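Local coordinates for protein FkbI (Streptomyces hygroscopicus, PDB 1R2J), which binds FAD and probably acts as an acyl-CoA dehydrogenase-type flavoenzyme, oxidising an acyl carrier protein-bound intermediate in making the methoxymalonyl extender unit of FK520, at residues A[229-232]-A[233-236]; A[303-306]-A[307-311]; A[339-342]-A[343-347]. All coordinates share one frame; numbering follows the deposited sequence.

Contact 1. Residues A[229-232]-A[233-236]; sequences VAWG and CVGI
Within the long helix 219-248 of the C-terminal helical domain of this acyl-CoA dehydrogenase fold, V229 to I236 form two regular turns in which C233 and V234 lie back over the turn before them. C233 N donates to V229 O at 2.8 Å, and the bonds from V234 N to A230 O, G235 N to W231 O and I236 N to G232 O continue the alpha-helical pattern. With SG anti to its own carbonyl carbon (chi1 -66°), C233 SG lies 3.2 Å from V229 O and 4.0 Å from V229 CG1. One residue on, V234 CG2 approaches the indole of W231 obliquely, 4.2 Å from CE3, and sits 3.4 Å from A230 O. I236 CG1 packs 3.5 Å from G232 O, so the carbonyl that accepts the I236 amide is also flanked by that residue's side chain. Every residue here is buried, because helices close in round the helix. C282 of helix 262-287 meets A230, W231 and V234; A303 and A307 of helix 297-322 meet A230 and C233; M343 of helix 332-345 touches V229 and C233, while E59 and A62 of helix 54-67 touch the side chain of W231.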
loop_
_atom_site.group_PDB
_atom_site.type_symbol
_atom_site.label_atom_id
_atom_site.label_comp_id
_atom_site.label_asym_id
_atom_site.label_seq_id
_atom_site.Cartn_x
_atom_site.Cartn_y
_atom_site.Cartn_z
ATOM N N VAL A 229 4.264 1.310 1.803
ATOM C CA VAL A 229 4.616 1.648 0.434
ATOM C C VAL A 229 6.125 1.798 0.322
ATOM O O VAL A 229 6.717 1.372 -0.668
ATOM C CB VAL A 229 3.946 2.955 -0.032
ATOM C CG1 VAL A 229 4.615 3.467 -1.320
ATOM C CG2 VAL A 229 2.458 2.712 -0.282
ATOM N N ALA A 230 6.743 2.390 1.342
ATOM C CA ALA A 230 8.192 2.584 1.336
ATOM C C ALA A 230 8.910 1.229 1.229
ATOM O O ALA A 230 9.819 1.060 0.423
ATOM C CB ALA A 230 8.628 3.334 2.600
ATOM N N TRP A 231 8.485 0.260 2.035
ATOM C CA TRP A 231 9.089 -1.068 1.996
ATOM C C TRP A 231 8.735 -1.748 0.680
ATOM O O TRP A 231 9.532 -2.504 0.131
ATOM C CB TRP A 231 8.608 -1.928 3.176
ATOM C CG TRP A 231 9.320 -1.630 4.457
ATOM C CD1 TRP A 231 8.799 -1.021 5.566
ATOM C CD2 TRP A 231 10.688 -1.932 4.770
ATOM N NE1 TRP A 231 9.760 -0.930 6.550
ATOM C CE2 TRP A 231 10.926 -1.480 6.087
ATOM C CE3 TRP A 231 11.736 -2.542 4.065
ATOM C CZ2 TRP A 231 12.169 -1.618 6.714
ATOM C CZ3 TRP A 231 12.973 -2.680 4.692
ATOM C CH2 TRP A 231 13.175 -2.218 6.004
ATOM N N GLY A 232 7.540 -1.467 0.175
ATOM C CA GLY A 232 7.131 -2.054 -1.084
ATOM C C GLY A 232 8.086 -1.600 -2.175
ATOM O O GLY A 232 8.480 -2.387 -3.045
ATOM N N CYS A 233 8.475 -0.329 -2.121
ATOM C CA CYS A 233 9.390 0.226 -3.118
ATOM C C CYS A 233 10.782 -0.359 -3.010
ATOM O O CYS A 233 11.484 -0.488 -4.010
ATOM C CB CYS A 233 9.438 1.746 -3.006
ATOM S SG CYS A 233 7.850 2.484 -3.447
ATOM N N VAL A 234 11.192 -0.693 -1.792
ATOM C CA VAL A 234 12.489 -1.332 -1.609
ATOM C C VAL A 234 12.404 -2.653 -2.382
ATOM O O VAL A 234 13.369 -3.075 -3.010
ATOM C CB VAL A 234 12.774 -1.639 -0.119
ATOM C CG1 VAL A 234 14.067 -2.443 0.012
ATOM C CG2 VAL A 234 12.890 -0.342 0.663
ATOM N N GLY A 235 11.233 -3.294 -2.331
ATOM C CA GLY A 235 11.036 -4.555 -3.034
ATOM C C GLY A 235 11.164 -4.382 -4.537
ATOM O O GLY A 235 11.800 -5.194 -5.224
ATOM N N ILE A 236 10.567 -3.309 -5.052
ATOM C CA ILE A 236 10.639 -3.021 -6.473
ATOM C C ILE A 236 12.107 -2.836 -6.882
ATOM O O ILE A 236 12.542 -3.343 -7.921
ATOM C CB ILE A 236 9.830 -1.756 -6.817
ATOM C CG1 ILE A 236 8.346 -2.002 -6.490
ATOM C CG2 ILE A 236 10.018 -1.402 -8.287
ATOM C CD1 ILE A 236 7.429 -0.808 -6.741
#

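Contact 2. Residues A[303-306]-A[307-311]; sequences AKHV and AAERA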
loop_
_atom_site.group_PDB
_atom_site.type_symbol
_atom_site.label_atom_id
_atom_site.label_comp_id
_atom_site.label_asym_id
_atom_site.label_seq_id
_atom_site.Cartn_x
_atom_site.Cartn_y
_atom_site.Cartn_z
ATOM N N ALA A 303 10.878 8.155 4.276
ATOM C CA ALA A 303 11.098 6.825 3.710
ATOM C C ALA A 303 10.248 6.564 2.476
ATOM O O ALA A 303 10.736 6.058 1.463
ATOM C CB ALA A 303 10.824 5.762 4.755
ATOM N N LYS A 304 8.968 6.896 2.565
ATOM C CA LYS A 304 8.078 6.684 1.444
ATOM C C LYS A 304 8.545 7.517 0.258
ATOM O O LYS A 304 8.658 7.015 -0.857
ATOM C CB LYS A 304 6.636 7.056 1.829
ATOM C CG LYS A 304 5.618 6.826 0.727
ATOM C CD LYS A 304 5.455 8.046 -0.167
ATOM C CE LYS A 304 4.800 7.670 -1.494
ATOM N NZ LYS A 304 4.937 8.755 -2.515
ATOM N N HIS A 305 8.831 8.788 0.518
ATOM C CA HIS A 305 9.267 9.719 -0.519
ATOM C C HIS A 305 10.513 9.252 -1.275
ATOM O O HIS A 305 10.496 9.118 -2.504
ATOM C CB HIS A 305 9.512 11.102 0.103
ATOM C CG HIS A 305 9.928 12.146 -0.884
ATOM N ND1 HIS A 305 9.167 12.474 -1.988
ATOM C CD2 HIS A 305 11.013 12.956 -0.920
ATOM C CE1 HIS A 305 9.767 13.442 -2.660
ATOM N NE2 HIS A 305 10.888 13.752 -2.034
ATOM N N VAL A 306 11.588 8.997 -0.537
ATOM C CA VAL A 306 12.835 8.555 -1.141
ATOM C C VAL A 306 12.737 7.191 -1.816
ATOM O O VAL A 306 13.214 7.020 -2.935
ATOM C CB VAL A 306 13.970 8.508 -0.098
ATOM C CG1 VAL A 306 14.280 9.908 0.402
ATOM C CG2 VAL A 306 13.566 7.636 1.056
ATOM N N ALA A 307 12.125 6.221 -1.141
ATOM C CA ALA A 307 12.001 4.879 -1.702
ATOM C C ALA A 307 11.201 4.925 -2.999
ATOM O O ALA A 307 11.528 4.243 -3.964
ATOM C CB ALA A 307 11.334 3.939 -0.695
ATOM N N ALA A 308 10.162 5.752 -3.026
ATOM C CA ALA A 308 9.331 5.866 -4.214
ATOM C C ALA A 308 10.084 6.518 -5.371
ATOM O O ALA A 308 10.107 5.975 -6.480
ATOM C CB ALA A 308 8.060 6.651 -3.892
ATOM N N GLU A 309 10.700 7.671 -5.119
ATOM C CA GLU A 309 11.444 8.360 -6.166
ATOM C C GLU A 309 12.605 7.498 -6.664
ATOM O O GLU A 309 12.853 7.426 -7.868
ATOM C CB GLU A 309 11.960 9.733 -5.680
ATOM C CG GLU A 309 10.854 10.798 -5.558
ATOM C CD GLU A 309 11.347 12.233 -5.758
ATOM O OE1 GLU A 309 10.554 13.070 -6.245
ATOM O OE2 GLU A 309 12.514 12.533 -5.430
ATOM N N ARG A 310 13.312 6.847 -5.744
ATOM C CA ARG A 310 14.427 5.984 -6.125
ATOM C C ARG A 310 13.929 4.751 -6.879
ATOM O O ARG A 310 14.585 4.287 -7.809
ATOM C CB ARG A 310 15.223 5.545 -4.891
ATOM C CG ARG A 310 15.890 6.692 -4.105
ATOM C CD ARG A 310 16.701 7.622 -5.014
ATOM N NE ARG A 310 17.745 6.912 -5.754
ATOM C CZ ARG A 310 18.178 7.270 -6.961
ATOM N NH1 ARG A 310 17.656 8.330 -7.570
ATOM N NH2 ARG A 310 19.136 6.568 -7.558
ATOM N N ALA A 311 12.771 4.221 -6.479
ATOM C CA ALA A 311 12.212 3.051 -7.150
ATOM C C ALA A 311 11.806 3.394 -8.592
ATOM O O ALA A 311 12.022 2.598 -9.511
ATOM C CB ALA A 311 11.004 2.518 -6.379
#
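H305 and E309, one turn apart, bring an imidazole and a carboxylate together without a hydrogen bond between them: H305 CE1 lies 3.7 Å from E309 CD, and the two planes are 35° apart. The carboxylate has its main partner elsewhere, since E309 OE1 forms a salt bridge with R354 of helix 350-361, the helix that also packs S350 and C353 against the histidine; OE2 is hydrogen-bonded outside the turn as well. K304 likewise spends its charge outside the turn. With CG anti to the backbone N (chi1 -178°) and a bend at the next bond, its chain runs alongside A308, NZ passing 4.0 Å from A308 CB, and the ammonium donates to M343 O and G348 O, with a weak bond to I346 O. These carbonyls belong to the last turn of helix 332-345 and the residues after it, so the lysine ties helix 297-322 to a neighbour in the C-terminal helical bundle. The backbone is satisfied by alpha-helical bonds: A307 N to A303 O, A308 N to K304 O at 2.9 Å, E309 N to H305 O, nearly straight at 172°, and R310 N to V306 O at 2.8 Å. A303 touches V281 and A307 touches A278 of helix 262-287.

Contact 3. Residues A[339-342]-A[343-347]; sequences DAKL and MEIIE. With FAD (flavin-adenine dinucleotide), chain B.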
loop_
_atom_site.group_PDB
_atom_site.type_symbol
_atom_site.label_atom_id
_atom_site.label_comp_id
_atom_site.label_asym_id
_atom_site.label_seq_id
_atom_site.Cartn_x
_atom_site.Cartn_y
_atom_site.Cartn_z
ATOM N N ASP A 339 4.485 0.401 -12.068
ATOM C CA ASP A 339 4.111 0.378 -10.657
ATOM C C ASP A 339 4.793 1.469 -9.846
ATOM O O ASP A 339 4.148 2.123 -9.037
ATOM C CB ASP A 339 4.418 -0.989 -10.018
ATOM C CG ASP A 339 3.623 -2.130 -10.644
ATOM O OD1 ASP A 339 2.625 -1.867 -11.348
ATOM O OD2 ASP A 339 3.994 -3.302 -10.417
ATOM N N ALA A 340 6.091 1.660 -10.069
ATOM C CA ALA A 340 6.865 2.662 -9.341
ATOM C C ALA A 340 6.367 4.080 -9.626
ATOM O O ALA A 340 6.368 4.936 -8.742
ATOM C CB ALA A 340 8.361 2.541 -9.694
ATOM N N LYS A 341 5.945 4.319 -10.862
ATOM C CA LYS A 341 5.432 5.627 -11.243
ATOM C C LYS A 341 4.243 5.963 -10.340
ATOM O O LYS A 341 4.136 7.075 -9.818
ATOM C CB LYS A 341 5.000 5.601 -12.711
ATOM C CG LYS A 341 4.399 6.901 -13.227
ATOM C CD LYS A 341 5.394 8.050 -13.166
ATOM C CE LYS A 341 5.065 9.004 -12.021
ATOM N NZ LYS A 341 6.062 10.107 -11.948
ATOM N N LEU A 342 3.361 4.983 -10.145
ATOM C CA LEU A 342 2.180 5.173 -9.308
ATOM C C LEU A 342 2.544 5.445 -7.845
ATOM O O LEU A 342 1.887 6.243 -7.183
ATOM C CB LEU A 342 1.259 3.949 -9.424
ATOM C CG LEU A 342 -0.043 4.138 -10.226
ATOM C CD1 LEU A 342 0.182 5.063 -11.416
ATOM C CD2 LEU A 342 -0.556 2.777 -10.691
ATOM N N MET A 343 3.599 4.801 -7.353
ATOM C CA MET A 343 4.036 4.993 -5.970
ATOM C C MET A 343 4.485 6.429 -5.696
ATOM O O MET A 343 4.401 6.899 -4.562
ATOM C CB MET A 343 5.164 4.020 -5.631
ATOM C CG MET A 343 4.753 2.548 -5.725
ATOM S SD MET A 343 3.323 2.150 -4.699
ATOM C CE MET A 343 1.989 2.326 -5.901
ATOM N N GLU A 344 4.965 7.120 -6.729
ATOM C CA GLU A 344 5.392 8.513 -6.586
ATOM C C GLU A 344 4.184 9.441 -6.419
ATOM O O GLU A 344 4.311 10.572 -5.939
ATOM C CB GLU A 344 6.171 8.968 -7.823
ATOM C CG GLU A 344 7.598 8.466 -7.913
ATOM C CD GLU A 344 8.321 8.984 -9.151
ATOM O OE1 GLU A 344 9.323 9.721 -8.995
ATOM O OE2 GLU A 344 7.886 8.651 -10.277
ATOM N N ILE A 345 3.020 8.946 -6.828
ATOM C CA ILE A 345 1.773 9.699 -6.779
ATOM C C ILE A 345 0.914 9.452 -5.530
ATOM O O ILE A 345 0.343 10.395 -4.986
ATOM C CB ILE A 345 0.930 9.388 -8.051
ATOM C CG1 ILE A 345 1.696 9.840 -9.302
ATOM C CG2 ILE A 345 -0.437 10.059 -7.961
ATOM C CD1 ILE A 345 1.227 9.174 -10.601
ATOM N N ILE A 346 0.836 8.199 -5.069
ATOM C CA ILE A 346 0.006 7.855 -3.902
ATOM C C ILE A 346 0.664 7.980 -2.523
ATOM O O ILE A 346 1.876 8.150 -2.417
ATOM C CB ILE A 346 -0.560 6.413 -4.035
ATOM C CG1 ILE A 346 0.485 5.369 -3.610
ATOM C CG2 ILE A 346 -0.938 6.159 -5.468
ATOM C CD1 ILE A 346 -0.062 3.924 -3.568
ATOM N N GLU A 347 -0.159 7.882 -1.475
ATOM C CA GLU A 347 0.287 7.975 -0.081
ATOM C C GLU A 347 1.101 9.247 0.160
ATOM O O GLU A 347 2.119 9.230 0.851
ATOM C CB GLU A 347 1.122 6.740 0.288
ATOM C CG GLU A 347 0.348 5.421 0.234
ATOM C CD GLU A 347 -0.452 5.146 1.487
ATOM O OE1 GLU A 347 -1.249 4.187 1.483
ATOM O OE2 GLU A 347 -0.277 5.880 2.484
HETATM P PA FAD B . -4.314 15.882 -7.277
HETATM O O1A FAD B . -4.276 15.454 -5.884
HETATM O O2A FAD B . -5.431 16.161 -8.247
HETATM O O5B FAD B . -3.098 15.550 -8.143
HETATM C C5B FAD B . -2.352 16.702 -8.103
HETATM C C4B FAD B . -1.038 16.742 -8.804
HETATM O O4B FAD B . -0.802 18.107 -8.309
HETATM C C3B FAD B . -0.086 15.858 -8.062
HETATM O O3B FAD B . 1.021 15.624 -8.869
HETATM C C2B FAD B . 0.253 16.600 -6.859
HETATM O O2B FAD B . 1.498 16.332 -6.162
HETATM C C1B FAD B . 0.161 18.094 -7.286
HETATM N N9A FAD B . -0.291 18.913 -6.210
HETATM C C8A FAD B . -1.554 19.011 -5.567
HETATM N N7A FAD B . -1.617 19.872 -4.595
HETATM C C5A FAD B . -0.349 20.417 -4.539
HETATM C C6A FAD B . 0.237 21.392 -3.726
HETATM N N6A FAD B . -0.435 22.029 -2.757
HETATM N N1A FAD B . 1.565 21.707 -3.943
HETATM C C2A FAD B . 2.276 21.087 -4.914
HETATM N N3A FAD B . 1.783 20.104 -5.778
HETATM C C4A FAD B . 0.415 19.861 -5.469
HETATM N N1 FAD B . -6.865 6.550 -2.262
HETATM C C2 FAD B . -7.469 6.011 -1.124
HETATM O O2 FAD B . -8.153 6.703 -0.346
HETATM N N3 FAD B . -7.310 4.659 -0.850
HETATM C C4 FAD B . -6.576 3.748 -1.652
HETATM O O4 FAD B . -6.498 2.529 -1.310
HETATM C C4X FAD B . -6.009 4.297 -2.780
HETATM N N5 FAD B . -5.271 3.368 -3.632
HETATM C C5X FAD B . -4.697 3.878 -4.816
HETATM C C6 FAD B . -3.982 3.045 -5.718
HETATM C C7 FAD B . -3.418 3.496 -6.949
HETATM C C7M FAD B . -2.670 2.524 -7.859
HETATM C C8 FAD B . -3.591 4.865 -7.295
HETATM C C8M FAD B . -3.076 5.478 -8.585
HETATM C C9 FAD B . -4.255 5.716 -6.449
HETATM C C9A FAD B . -4.803 5.270 -5.191
HETATM N N10 FAD B . -5.542 6.154 -4.244
HETATM C C10 FAD B . -6.153 5.690 -3.073
HETATM C "C1'" FAD B . -5.464 7.462 -4.736
HETATM C "C2'" FAD B . -4.156 8.250 -4.157
HETATM O "O2'" FAD B . -4.692 8.675 -2.871
HETATM C "C3'" FAD B . -4.057 9.406 -4.983
HETATM O "O3'" FAD B . -2.874 9.279 -5.811
HETATM C "C4'" FAD B . -3.953 10.911 -4.632
HETATM O "O4'" FAD B . -4.812 11.484 -3.684
HETATM C "C5'" FAD B . -4.273 11.346 -5.983
HETATM O "O5'" FAD B . -5.037 12.511 -6.055
HETATM P P FAD B . -5.548 12.901 -7.546
HETATM O O1P FAD B . -6.353 13.293 -6.490
HETATM O O2P FAD B . -6.509 13.762 -8.410
HETATM O O3P FAD B . -4.937 14.407 -7.525
#
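K341 leaves the helix with CG anti to the backbone N (chi1 178°) and bends at its next two bonds, while E344 sets CG anti to its carbonyl carbon (chi1 -76°) and reaches out extended, so the two chains cross at about a right angle. Their ends form a salt bridge, K341 NZ to E344 OE2 at 2.9 Å, the ammonium meeting the oxygen from above the carboxylate plane. A glutamine in place of E344 would probably weaken the hold on K341, leaving the lysine's charge without its carboxylate mate. Crossing K341 at a slant, I345 CD1 packs 4.1 Å from K341 CE and 4.3 Å from L342 CD1. At the last turn, L342 O accepts both I345 N and I346 N, the former from above the carbonyl plane and the latter, at 3.1 Å, nearly along the C=O axis. This turn carries three FAD-pocket residues to the cofactor. L342 CD2 lies 3.5 Å from the flavin methyl C7M, I346 CG2 meets ring atom C8 at 3.5 Å, and I345 CG2 lies 3.3 Å from the ribityl oxygen O3'. On other sides, M343 packs on R72 of helix 69-88, E347 touches L222 of helix 219-248, E344 touches E309 and A312 of helix 297-322, and a backbone bond between E344 and S350 links this last turn to helix 350-361.

Overall arrangement
The three contacts follow one another along the chain and lie on three helices of the C-terminal acyl-CoA dehydrogenase domain: contact 1 on helix 219-248, contact 2 on helix 297-322 and contact 3 on helix 332-345. Their centres form a compact triangle: contact 1 is about 8 Å from contact 2 and about 11 Å from contact 3, and contact 2 is about 9 Å from contact 3. Each touches the other two. Contacts 1 and 2 pack through small residues, C233 CB coming 3.4 Å from A307 O, whereas V229 CG2 reaches E347 CG of contact 3 at 3.5 Å. Of the three, only contact 3 itself touches FAD; contacts 1 and 2 pack behind the last turn that lines the flavin.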